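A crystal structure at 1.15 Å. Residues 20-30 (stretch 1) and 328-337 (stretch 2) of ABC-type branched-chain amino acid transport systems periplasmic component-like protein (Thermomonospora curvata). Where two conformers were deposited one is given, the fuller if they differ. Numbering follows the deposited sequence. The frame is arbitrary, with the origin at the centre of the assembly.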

# COMPACT_ATOMS: atom_id res chain seq x y z
N PRO A 20 25.18 19.57 -18.72
CA PRO A 20 25.74 19.87 -20.04
C PRO A 20 24.86 19.48 -21.20
O PRO A 20 25.17 19.85 -22.33
N ASP A 21 23.81 18.71 -20.93
CA ASP A 21 22.80 18.41 -21.91
C ASP A 21 21.66 19.45 -21.91
O ASP A 21 20.67 19.24 -22.58
N GLY A 22 21.82 20.54 -21.15
CA GLY A 22 20.77 21.57 -21.03
C GLY A 22 19.59 21.23 -20.10
O GLY A 22 18.61 21.99 -20.03
N VAL A 23 19.70 20.15 -19.36
CA VAL A 23 18.64 19.73 -18.46
C VAL A 23 18.85 20.38 -17.10
O VAL A 23 19.90 20.29 -16.49
N LYS A 24 17.80 21.05 -16.62
CA LYS A 24 17.83 21.63 -15.29
C LYS A 24 17.88 20.53 -14.23
O LYS A 24 17.21 19.52 -14.34
N GLN A 25 18.73 20.74 -13.22
CA GLN A 25 19.00 19.72 -12.22
C GLN A 25 18.59 20.20 -10.82
O GLN A 25 19.22 21.07 -10.27
N GLY A 26 17.60 19.54 -10.24
CA GLY A 26 17.20 19.85 -8.88
C GLY A 26 18.03 19.11 -7.87
O GLY A 26 19.06 18.48 -8.20
N PRO A 27 17.61 19.16 -6.61
CA PRO A 27 18.30 18.38 -5.57
C PRO A 27 18.41 16.90 -5.93
O PRO A 27 17.48 16.32 -6.45
N GLY A 28 19.56 16.31 -5.63
CA GLY A 28 19.76 14.93 -5.94
C GLY A 28 20.08 14.62 -7.41
O GLY A 28 20.31 13.47 -7.74
N VAL A 29 20.17 15.63 -8.26
CA VAL A 29 20.42 15.42 -9.66
C VAL A 29 21.75 16.02 -10.02
O VAL A 29 22.00 17.18 -9.74
N THR A 30 22.62 15.21 -10.62
CA THR A 30 23.89 15.70 -11.16
C THR A 30 23.92 15.42 -12.62
O THR A 30 22.99 14.92 -13.21
N ALA A 328 9.82 14.55 -17.58
CA ALA A 328 10.54 15.73 -17.12
C ALA A 328 11.85 15.95 -17.86
O ALA A 328 12.21 17.06 -18.22
N CYS A 329 12.58 14.86 -18.11
CA CYS A 329 13.79 14.86 -18.94
C CYS A 329 13.53 15.46 -20.30
O CYS A 329 14.32 16.29 -20.80
N ALA A 330 12.46 15.00 -20.93
CA ALA A 330 12.14 15.46 -22.27
C ALA A 330 11.83 16.95 -22.25
O ALA A 330 12.05 17.61 -23.24
N ASN A 331 11.32 17.48 -21.14
CA ASN A 331 11.13 18.93 -20.96
C ASN A 331 12.39 19.65 -20.47
O ASN A 331 12.34 20.82 -20.08
N LYS A 332 13.50 18.92 -20.43
CA LYS A 332 14.76 19.46 -19.95
C LYS A 332 14.67 20.04 -18.55
O LYS A 332 15.30 21.06 -18.22
N ASP A 333 13.94 19.32 -17.70
CA ASP A 333 13.56 19.87 -16.39
C ASP A 333 13.48 18.84 -15.30
O ASP A 333 12.38 18.44 -14.87
N LEU A 334 14.64 18.37 -14.84
CA LEU A 334 14.73 17.44 -13.72
C LEU A 334 14.84 18.20 -12.39
O LEU A 334 15.70 17.96 -11.57
N THR A 335 13.87 19.07 -12.18
CA THR A 335 13.64 19.79 -10.93
C THR A 335 12.43 19.21 -10.29
O THR A 335 11.68 18.45 -10.88
N ARG A 336 12.20 19.60 -9.04
CA ARG A 336 11.01 19.12 -8.36
C ARG A 336 9.72 19.62 -9.01
O ARG A 336 8.79 18.86 -9.16
N GLU A 337 9.71 20.86 -9.50
CA GLU A 337 8.56 21.37 -10.25
C GLU A 337 8.34 20.58 -11.55
O GLU A 337 7.24 20.15 -11.91

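Residues that touch across the two stretches are at least 305 apart in sequence, and the stretches meet as a short parallel pairing in which K24 lies beside D333 (CA to CA 4.7 Å) and Q25 beside L334 (CA to CA 5.1 Å). Three backbone hydrogen bonds set this register. K24 N donates to K332 O at 3.0 Å with a nearly straight angle of 171°, and G26 N donates to L334 O at 2.8 Å and 158°. Between them, L334 N reaches K24 O at 2.9 Å, but its angle of 127° marks the bond as weak. The side chains are arranged around this ladder, and the contact buries 557 Å² summed over both sides.

K332 has the largest covered area, 85 Å², although it remains exposed overall. Its CA-to-CB bond points sideways, and the chain runs m, t, t before chi4 turns to -71° (m). The extended portion passes along the D21–V23 segment: K332 CB lies 3.7 Å from G22 O, and K332 CG is 4.3 Å from V23 CG2. At the end of the chain, K332 NZ gives D21 O a weak hydrogen bond of 3.3 Å. The contact thus combines the aliphatic stem and a weak polar bond at its tip with the backbone O of K332, which accepts from K24 N. G22 adopts a positive phi of 78°, which by itself favours glycine. D21 (chi1 p) bonds within its own stretch: D21 OD1 accepts from V23 N at 3.2 Å.

L334, with 80 Å² covered, is the apolar centre. It shares a sheet face with Q25, whose own side chain comes no nearer than 5.0 Å to the other stretch. In its m, t rotamer L334 meets two valines, both with chi1 t. V23 CG1 approaches L334 CG to 3.7 Å, and V29 CG1 lies 4.2 Å from L334 CD1. All three residues are buried. V23, with 69 Å² covered, links this cluster to the K332 stem and also brings V23 CG1 to 4.0 Å from D333 N. V29 points toward the second stretch at the end of the type II turn from G26 to V29, closed by V29 N to G26 O at 3.1 Å; V29 CG2 sits 3.6 Å from L334 O.

K24 and D333 share the other face. K24, with 67 Å² covered, has an m, t, t, t chain, and K24 CD passes 3.9 Å from D333 OD1. Its ammonium reaches the carboxylate through a water: K24 NZ donates to water 1 at 2.8 Å, and the O of that water donates weakly to D333 OD2 at 3.2 Å. D333 OD1 accepts a short bond from T335 OG1 at 2.6 Å. With chi1 p, T335 also places T335 CG2 3.8 Å from K24 CB, and its side chain caps the helix that follows. C329 (chi1 t) is bonded covalently to a group elsewhere in the structure.

Beyond the ladder, P27 points toward the second stretch. P27 CB lies over one face of the R336 guanidinium, 3.6 Å from R336 NH2, while the guanidinium nitrogens find hydrogen-bond partners elsewhere in the structure.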

# COMPACT_ATOMS: atom_id res chain seq x y z
CB PRO A 20 27.03 19.06 -20.08
CG PRO A 20 26.92 18.03 -19.05
CD PRO A 20 25.99 18.59 -17.98
CB ASP A 21 22.26 16.98 -21.72
CG ASP A 21 21.66 16.77 -20.36
OD1 ASP A 21 21.70 17.67 -19.46
OD2 ASP A 21 21.12 15.65 -20.19
CB VAL A 23 18.59 18.19 -18.36
CG1 VAL A 23 17.60 17.76 -17.29
CG2 VAL A 23 18.31 17.57 -19.72
CB LYS A 24 16.61 22.53 -15.06
CG LYS A 24 16.55 23.78 -15.93
CD LYS A 24 15.19 24.46 -15.79
CE LYS A 24 15.02 25.64 -16.72
NZ LYS A 24 13.57 25.88 -16.92
CB GLN A 25 20.49 19.36 -12.26
CG GLN A 25 20.96 18.84 -13.63
CD GLN A 25 22.45 18.52 -13.75
OE1 GLN A 25 22.79 17.78 -14.67
NE2 GLN A 25 23.29 19.05 -12.94
CB PRO A 27 17.45 18.62 -4.31
CG PRO A 27 16.64 19.81 -4.62
CD PRO A 27 16.43 19.86 -6.09
CB VAL A 29 19.34 16.05 -10.55
CG1 VAL A 29 19.58 15.71 -12.01
CG2 VAL A 29 17.98 15.53 -10.15
CB THR A 30 25.07 15.01 -10.45
OG1 THR A 30 25.01 13.62 -10.75
CG2 THR A 30 25.02 15.26 -8.97
CB ALA A 328 10.76 15.63 -15.63
CB CYS A 329 14.28 13.36 -19.15
SG CYS A 329 15.34 13.04 -20.56
CB ALA A 330 10.96 14.68 -22.83
CB ASN A 331 10.00 19.16 -19.97
CG ASN A 331 8.66 18.86 -20.55
OD1 ASN A 331 8.43 19.06 -21.77
ND2 ASN A 331 7.72 18.42 -19.69
CB LYS A 332 15.34 20.43 -20.96
CG LYS A 332 15.68 19.74 -22.26
CD LYS A 332 16.82 20.45 -22.97
CE LYS A 332 17.14 19.76 -24.27
NZ LYS A 332 17.80 18.44 -24.08
CB ASP A 333 12.25 20.65 -16.54
CG ASP A 333 11.90 21.51 -15.35
OD1 ASP A 333 12.74 21.72 -14.45
OD2 ASP A 333 10.76 22.01 -15.33
CB LEU A 334 15.89 16.45 -13.90
CG LEU A 334 15.77 15.41 -15.02
CD1 LEU A 334 17.06 14.61 -15.15
CD2 LEU A 334 14.64 14.46 -14.69
CB THR A 335 13.46 21.28 -11.19
OG1 THR A 335 12.26 21.47 -11.95
CG2 THR A 335 14.66 21.87 -11.91
CB ARG A 336 11.08 19.49 -6.89
CG ARG A 336 12.15 18.62 -6.23
CD ARG A 336 12.08 18.70 -4.75
NE ARG A 336 13.09 17.86 -4.15
CZ ARG A 336 13.64 18.14 -2.98
NH1 ARG A 336 13.22 19.21 -2.28
NH2 ARG A 336 14.61 17.39 -2.51
CB GLU A 337 8.75 22.87 -10.54
CG GLU A 337 7.67 23.53 -11.38
CD GLU A 337 7.95 25.00 -11.63
OE1 GLU A 337 8.28 25.34 -12.79
OE2 GLU A 337 7.84 25.81 -10.69
O HOH W 1 11.30 24.35 -17.41